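Local structure of glycoside hydrolase, family 11\:clostridium cellulosome enzyme, dockerin type i\:polysaccharide (Clostridium thermocellum, 2C71) at residues P15-T20 / N44-A49; I170-L175 / Y180-L185. The protein probably removes acetyl groups from acetylated xylan of plant cell walls, as a metal-ion-dependent family 4 carbohydrate esterase. One frame throughout, in Å; residues are numbered along the deposited sequence. Where two conformers were deposited one is given.

Contact 1 (15-20 with 44-49) precedes contact 2 (170-175 with 180-185) along the chain, and both lie within the NodB homology region. Their centres are about 24 Å apart and their nearest atoms about 12 Å, so they do not touch. Contact 1 brings together the starts of helices 17-30 and 45-56, on the side where the magnesium ion is bound; contact 2 brings helix 164-177 against strand 181-182, near the N-terminal end of the chain. Strand 6-12 joins them: it leads towards Pro15 and pairs in parallel with strand 181-182. Helix 17-30 also serves both, since its Leu27 and Tyr30 touch Ile172. The early and late parts of the fold thus share one helix-covered parallel sheet.

Contact 1 of 2, residues P15-T20 / N44-A49; sequences PDNVLT and NDSTAA
Thr47 turns OG1 between its backbone N and carbonyl carbon: chi1 58° puts OG1 where Asn44 N reaches it at 3.0 Å and leaves CG2 on the Asn17 side, while CB itself meets Pro15 CG. That hydroxyl is also bonded to the backbone O of Arg42. Across the contact Pro15 CG lies 3.8 Å from Thr47 CB, the ring and the threonine crossing at about a right angle; a cis peptide bond precedes this proline. Asn17 swings its amide beside its own backbone N (chi1 -73°), and the amide reaches Thr47 and the backbone of Ser46.

Behind the contact Asp16 is the N-cap of helix 17-30. Asp16 OD1 accepts a nearly straight bond from Leu19 N (2.9 Å), on the anti side and 25° out of the carboxylate plane, and a weak one from Val18 N, while OD2 forms a salt bridge with Arg42. The side chain of Pro15 is about 11 Å from the magnesium ion, to which Asp13 and His64 bind. Two neighbouring helix starts, each following a strand of the parallel sheet (6-12, 35-38), lie side by side, as in the beta/alpha fold of NodB-type polysaccharide deacetylases.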
loop_
_atom_site.group_PDB
_atom_site.type_symbol
_atom_site.label_atom_id
_atom_site.label_comp_id
_atom_site.label_asym_id
_atom_site.label_seq_id
_atom_site.Cartn_x
_atom_site.Cartn_y
_atom_site.Cartn_z
ATOM N N PRO A 15 -9.356 3.854 -2.946
ATOM C CA PRO A 15 -9.210 5.297 -3.130
ATOM C C PRO A 15 -10.355 6.111 -2.578
ATOM O O PRO A 15 -11.508 5.660 -2.569
ATOM C CB PRO A 15 -9.240 5.400 -4.685
ATOM C CG PRO A 15 -10.144 4.274 -5.099
ATOM C CD PRO A 15 -9.754 3.151 -4.200
ATOM N N ASP A 16 -10.044 7.337 -2.211
ATOM C CA ASP A 16 -11.045 8.358 -1.873
ATOM C C ASP A 16 -10.672 9.613 -2.622
ATOM O O ASP A 16 -9.541 10.088 -2.504
ATOM C CB ASP A 16 -11.032 8.581 -0.361
ATOM C CG ASP A 16 -12.061 9.583 0.123
ATOM O OD1 ASP A 16 -11.864 10.792 -0.017
ATOM O OD2 ASP A 16 -13.085 9.120 0.645
ATOM N N ASN A 17 -11.569 10.139 -3.454
ATOM C CA ASN A 17 -11.228 11.308 -4.275
ATOM C C ASN A 17 -10.620 12.429 -3.461
ATOM O O ASN A 17 -9.690 13.074 -3.930
ATOM C CB ASN A 17 -12.414 11.811 -5.043
ATOM C CG ASN A 17 -12.813 10.925 -6.199
ATOM O OD1 ASN A 17 -14.068 10.779 -6.484
ATOM N ND2 ASN A 17 -11.890 10.363 -6.891
ATOM N N VAL A 18 -11.122 12.720 -2.286
ATOM C CA VAL A 18 -10.605 13.793 -1.474
ATOM C C VAL A 18 -9.343 13.386 -0.739
ATOM O O VAL A 18 -8.255 14.002 -0.883
ATOM C CB VAL A 18 -11.661 14.345 -0.492
ATOM C CG1 VAL A 18 -11.036 15.454 0.357
ATOM C CG2 VAL A 18 -12.866 14.881 -1.275
ATOM N N LEU A 19 -9.400 12.328 0.066
ATOM C CA LEU A 19 -8.278 12.005 0.942
ATOM C C LEU A 19 -7.054 11.456 0.159
ATOM O O LEU A 19 -5.921 11.769 0.498
ATOM C CB LEU A 19 -8.668 11.019 2.064
ATOM C CG LEU A 19 -9.174 11.713 3.349
ATOM C CD1 LEU A 19 -10.457 12.458 3.160
ATOM C CD2 LEU A 19 -9.232 10.715 4.485
ATOM N N THR A 20 -7.300 10.644 -0.859
ATOM C CA THR A 20 -6.199 10.100 -1.645
ATOM C C THR A 20 -5.488 11.205 -2.393
ATOM O O THR A 20 -4.265 11.201 -2.546
ATOM C CB THR A 20 -6.683 8.987 -2.568
ATOM O OG1 THR A 20 -7.316 7.967 -1.777
ATOM C CG2 THR A 20 -5.553 8.413 -3.416
ATOM N N ASN A 44 -14.527 2.645 -8.715
ATOM C CA ASN A 44 -15.724 2.755 -9.533
ATOM C C ASN A 44 -15.588 3.969 -10.452
ATOM O O ASN A 44 -14.526 4.598 -10.488
ATOM C CB ASN A 44 -16.989 2.791 -8.671
ATOM C CG ASN A 44 -17.082 4.003 -7.735
ATOM O OD1 ASN A 44 -17.854 3.963 -6.765
ATOM N ND2 ASN A 44 -16.390 5.064 -8.030
ATOM N N ASP A 45 -16.604 4.243 -11.255
ATOM C CA ASP A 45 -16.476 5.351 -12.178
ATOM C C ASP A 45 -15.890 6.486 -11.355
ATOM O O ASP A 45 -14.831 7.024 -11.677
ATOM C CB ASP A 45 -17.839 5.738 -12.756
ATOM C CG ASP A 45 -18.189 4.940 -13.999
ATOM O OD1 ASP A 45 -17.627 3.839 -14.177
ATOM O OD2 ASP A 45 -19.021 5.416 -14.799
ATOM N N SER A 46 -16.623 6.844 -10.260
ATOM C CA SER A 46 -16.344 8.057 -9.469
ATOM C C SER A 46 -14.862 8.204 -9.168
ATOM O O SER A 46 -14.353 9.323 -9.117
ATOM C CB SER A 46 -17.153 8.120 -8.160
ATOM O OG SER A 46 -16.865 9.341 -7.473
ATOM N N THR A 47 -14.188 7.085 -8.925
ATOM C CA THR A 47 -12.777 7.064 -8.552
ATOM C C THR A 47 -11.831 6.630 -9.681
ATOM O O THR A 47 -10.632 6.512 -9.469
ATOM C CB THR A 47 -12.537 6.238 -7.286
ATOM O OG1 THR A 47 -13.024 4.930 -7.530
ATOM C CG2 THR A 47 -13.199 6.872 -6.059
ATOM N N ALA A 48 -12.368 6.447 -10.885
ATOM C CA ALA A 48 -11.537 5.996 -12.005
ATOM C C ALA A 48 -10.385 6.943 -12.284
ATOM O O ALA A 48 -9.251 6.486 -12.519
ATOM C CB ALA A 48 -12.412 5.854 -13.273
ATOM N N ALA A 49 -10.663 8.226 -12.331
ATOM C CA ALA A 49 -9.604 9.177 -12.688
ATOM C C ALA A 49 -8.483 9.204 -11.662
ATOM O O ALA A 49 -7.311 9.350 -12.027
ATOM C CB ALA A 49 -10.153 10.577 -12.891
#

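Contact 2 of 2, residues I170-L175 / Y180-L185; sequences IIIPTL and YEFVTL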
loop_
_atom_site.group_PDB
_atom_site.type_symbol
_atom_site.label_atom_id
_atom_site.label_comp_id
_atom_site.label_asym_id
_atom_site.label_seq_id
_atom_site.Cartn_x
_atom_site.Cartn_y
_atom_site.Cartn_z
ATOM N N ILE A 170 7.508 15.600 6.701
ATOM C CA ILE A 170 8.653 15.268 7.528
ATOM C C ILE A 170 9.324 14.002 7.015
ATOM O O ILE A 170 10.551 13.958 6.851
ATOM C CB ILE A 170 8.265 15.133 8.999
ATOM C CG1 ILE A 170 7.689 16.437 9.519
ATOM C CG2 ILE A 170 9.436 14.663 9.834
ATOM C CD1 ILE A 170 6.954 16.292 10.850
ATOM N N ILE A 171 8.545 12.939 6.790
ATOM C CA ILE A 171 9.118 11.654 6.379
ATOM C C ILE A 171 9.978 11.768 5.139
ATOM O O ILE A 171 11.094 11.219 5.112
ATOM C CB ILE A 171 7.987 10.620 6.159
ATOM C CG1 ILE A 171 7.262 10.294 7.486
ATOM C CG2 ILE A 171 8.528 9.366 5.518
ATOM C CD1 ILE A 171 5.922 9.611 7.286
ATOM N N ILE A 172 9.432 12.360 4.080
ATOM C CA ILE A 172 10.136 12.326 2.791
ATOM C C ILE A 172 11.470 13.106 2.873
ATOM O O ILE A 172 12.525 12.552 2.554
ATOM C CB ILE A 172 9.200 12.669 1.631
ATOM C CG1 ILE A 172 8.176 11.554 1.446
ATOM C CG2 ILE A 172 10.061 12.888 0.357
ATOM C CD1 ILE A 172 7.019 11.917 0.527
ATOM N N PRO A 173 11.450 14.372 3.314
ATOM C CA PRO A 173 12.754 15.085 3.409
ATOM C C PRO A 173 13.740 14.413 4.354
ATOM O O PRO A 173 14.939 14.361 4.072
ATOM C CB PRO A 173 12.340 16.479 3.843
ATOM C CG PRO A 173 10.923 16.644 3.385
ATOM C CD PRO A 173 10.324 15.296 3.549
ATOM N N THR A 174 13.259 13.898 5.498
ATOM C CA THR A 174 14.171 13.311 6.466
ATOM C C THR A 174 14.823 12.066 5.885
ATOM O O THR A 174 16.056 11.919 5.950
ATOM C CB THR A 174 13.474 12.927 7.781
ATOM O OG1 THR A 174 13.026 14.104 8.437
ATOM C CG2 THR A 174 14.406 12.154 8.721
ATOM N N LEU A 175 14.044 11.172 5.299
ATOM C CA LEU A 175 14.657 9.960 4.789
ATOM C C LEU A 175 15.546 10.272 3.567
ATOM O O LEU A 175 16.613 9.675 3.423
ATOM C CB LEU A 175 13.603 8.897 4.485
ATOM C CG LEU A 175 12.841 8.386 5.710
ATOM C CD1 LEU A 175 11.903 7.227 5.339
ATOM C CD2 LEU A 175 13.820 7.992 6.871
ATOM N N TYR A 180 18.102 7.653 1.804
ATOM C CA TYR A 180 17.120 6.749 1.245
ATOM C C TYR A 180 16.567 7.274 -0.060
ATOM O O TYR A 180 16.450 8.506 -0.298
ATOM C CB TYR A 180 15.944 6.562 2.221
ATOM C CG TYR A 180 16.275 5.786 3.439
ATOM C CD1 TYR A 180 16.762 6.401 4.600
ATOM C CD2 TYR A 180 16.010 4.426 3.475
ATOM C CE1 TYR A 180 17.017 5.645 5.733
ATOM C CE2 TYR A 180 16.269 3.685 4.597
ATOM C CZ TYR A 180 16.825 4.274 5.700
ATOM O OH TYR A 180 17.053 3.499 6.821
ATOM N N GLU A 181 16.179 6.323 -0.923
ATOM C CA GLU A 181 15.368 6.593 -2.122
ATOM C C GLU A 181 14.077 5.772 -2.033
ATOM O O GLU A 181 14.075 4.597 -1.687
ATOM C CB GLU A 181 16.091 6.204 -3.416
ATOM C CG GLU A 181 17.300 7.062 -3.774
ATOM C CD GLU A 181 16.949 8.334 -4.547
ATOM O OE1 GLU A 181 17.701 8.728 -5.462
ATOM O OE2 GLU A 181 15.939 8.972 -4.219
ATOM N N PHE A 182 12.993 6.422 -2.441
ATOM C CA PHE A 182 11.643 5.865 -2.394
ATOM C C PHE A 182 11.305 5.145 -3.712
ATOM O O PHE A 182 11.518 5.682 -4.796
ATOM C CB PHE A 182 10.628 6.983 -2.167
ATOM C CG PHE A 182 10.681 7.587 -0.791
ATOM C CD1 PHE A 182 11.529 8.628 -0.481
ATOM C CD2 PHE A 182 9.902 7.060 0.228
ATOM C CE1 PHE A 182 11.555 9.143 0.806
ATOM C CE2 PHE A 182 9.963 7.565 1.491
ATOM C CZ PHE A 182 10.794 8.596 1.785
ATOM N N VAL A 183 10.794 3.920 -3.584
ATOM C CA VAL A 183 10.489 3.080 -4.719
ATOM C C VAL A 183 9.120 2.433 -4.554
ATOM O O VAL A 183 8.594 2.313 -3.428
ATOM C CB VAL A 183 11.588 2.005 -4.889
ATOM C CG1 VAL A 183 12.937 2.706 -5.315
ATOM C CG2 VAL A 183 11.767 1.148 -3.666
ATOM N N THR A 184 8.547 1.995 -5.677
ATOM C CA THR A 184 7.335 1.160 -5.640
ATOM C C THR A 184 7.701 -0.229 -5.123
ATOM O O THR A 184 8.875 -0.587 -5.071
ATOM C CB THR A 184 6.675 1.036 -7.010
ATOM O OG1 THR A 184 7.536 0.287 -7.847
ATOM C CG2 THR A 184 6.302 2.392 -7.631
ATOM N N LEU A 185 6.697 -1.058 -4.794
ATOM C CA LEU A 185 6.989 -2.439 -4.386
ATOM C C LEU A 185 7.690 -3.200 -5.492
ATOM O O LEU A 185 8.663 -3.918 -5.231
ATOM C CB LEU A 185 5.717 -3.169 -3.937
ATOM C CG LEU A 185 5.134 -2.688 -2.607
ATOM C CD1 LEU A 185 3.800 -3.423 -2.322
ATOM C CD2 LEU A 185 6.082 -2.921 -1.471
#
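Phe182 points its ring at helix 164-177, and the far end of that ring, CZ and CE1, does the touching. Phe182 CZ lies 3.9 Å from Leu175 CB and also meets Leu175 CD1, the two side chains crossing at about a right angle. On the preceding turn Ile172 approaches the same end obliquely, with CG1 4.0 Å from Phe182 CZ and CG2 near CE1. Ile171 adds its carbonyl O at the ring edge, near the ring plane and 4.2 Å from Phe182 CZ. The phenyl tip therefore sits against residues from successive turns of one helix, while Val7, Leu9 and Val32 touch it from elsewhere in the fold.

Tyr180 has nearly the same side-chain torsions but meets the helix with its near end, CB and CD1, where Phe182 uses its far end. Its CB packs against Leu175 CB, and Leu175 CD2 lies 4.0 Å from Tyr180 CD1, with Tyr180 CE1 close by. A chi1 of -70° carries the ring past Leu175 O, and its rotation about CB-CG brings that oxygen to the edge, in plane, 3.5 Å from Tyr180 CD1. The same carbonyl accepts the one backbone hydrogen bond across the contact, from Tyr180 N at 3.0 Å, with an N-H...O angle of 156° and the N tilted 32° from the carbonyl plane. Lys5 makes a cation-pi contact with the tyrosine ring, and Val146 touches both Tyr180 and Leu175.

Glu181, between the two aromatics, points away from the helix and pairs through its backbone with Lys5 and Val7 of the neighbouring strand region. Apolar contact carries most of this buried interface; the single hydrogen bond satisfies a backbone carbonyl near the helix end and ties the following strand to it.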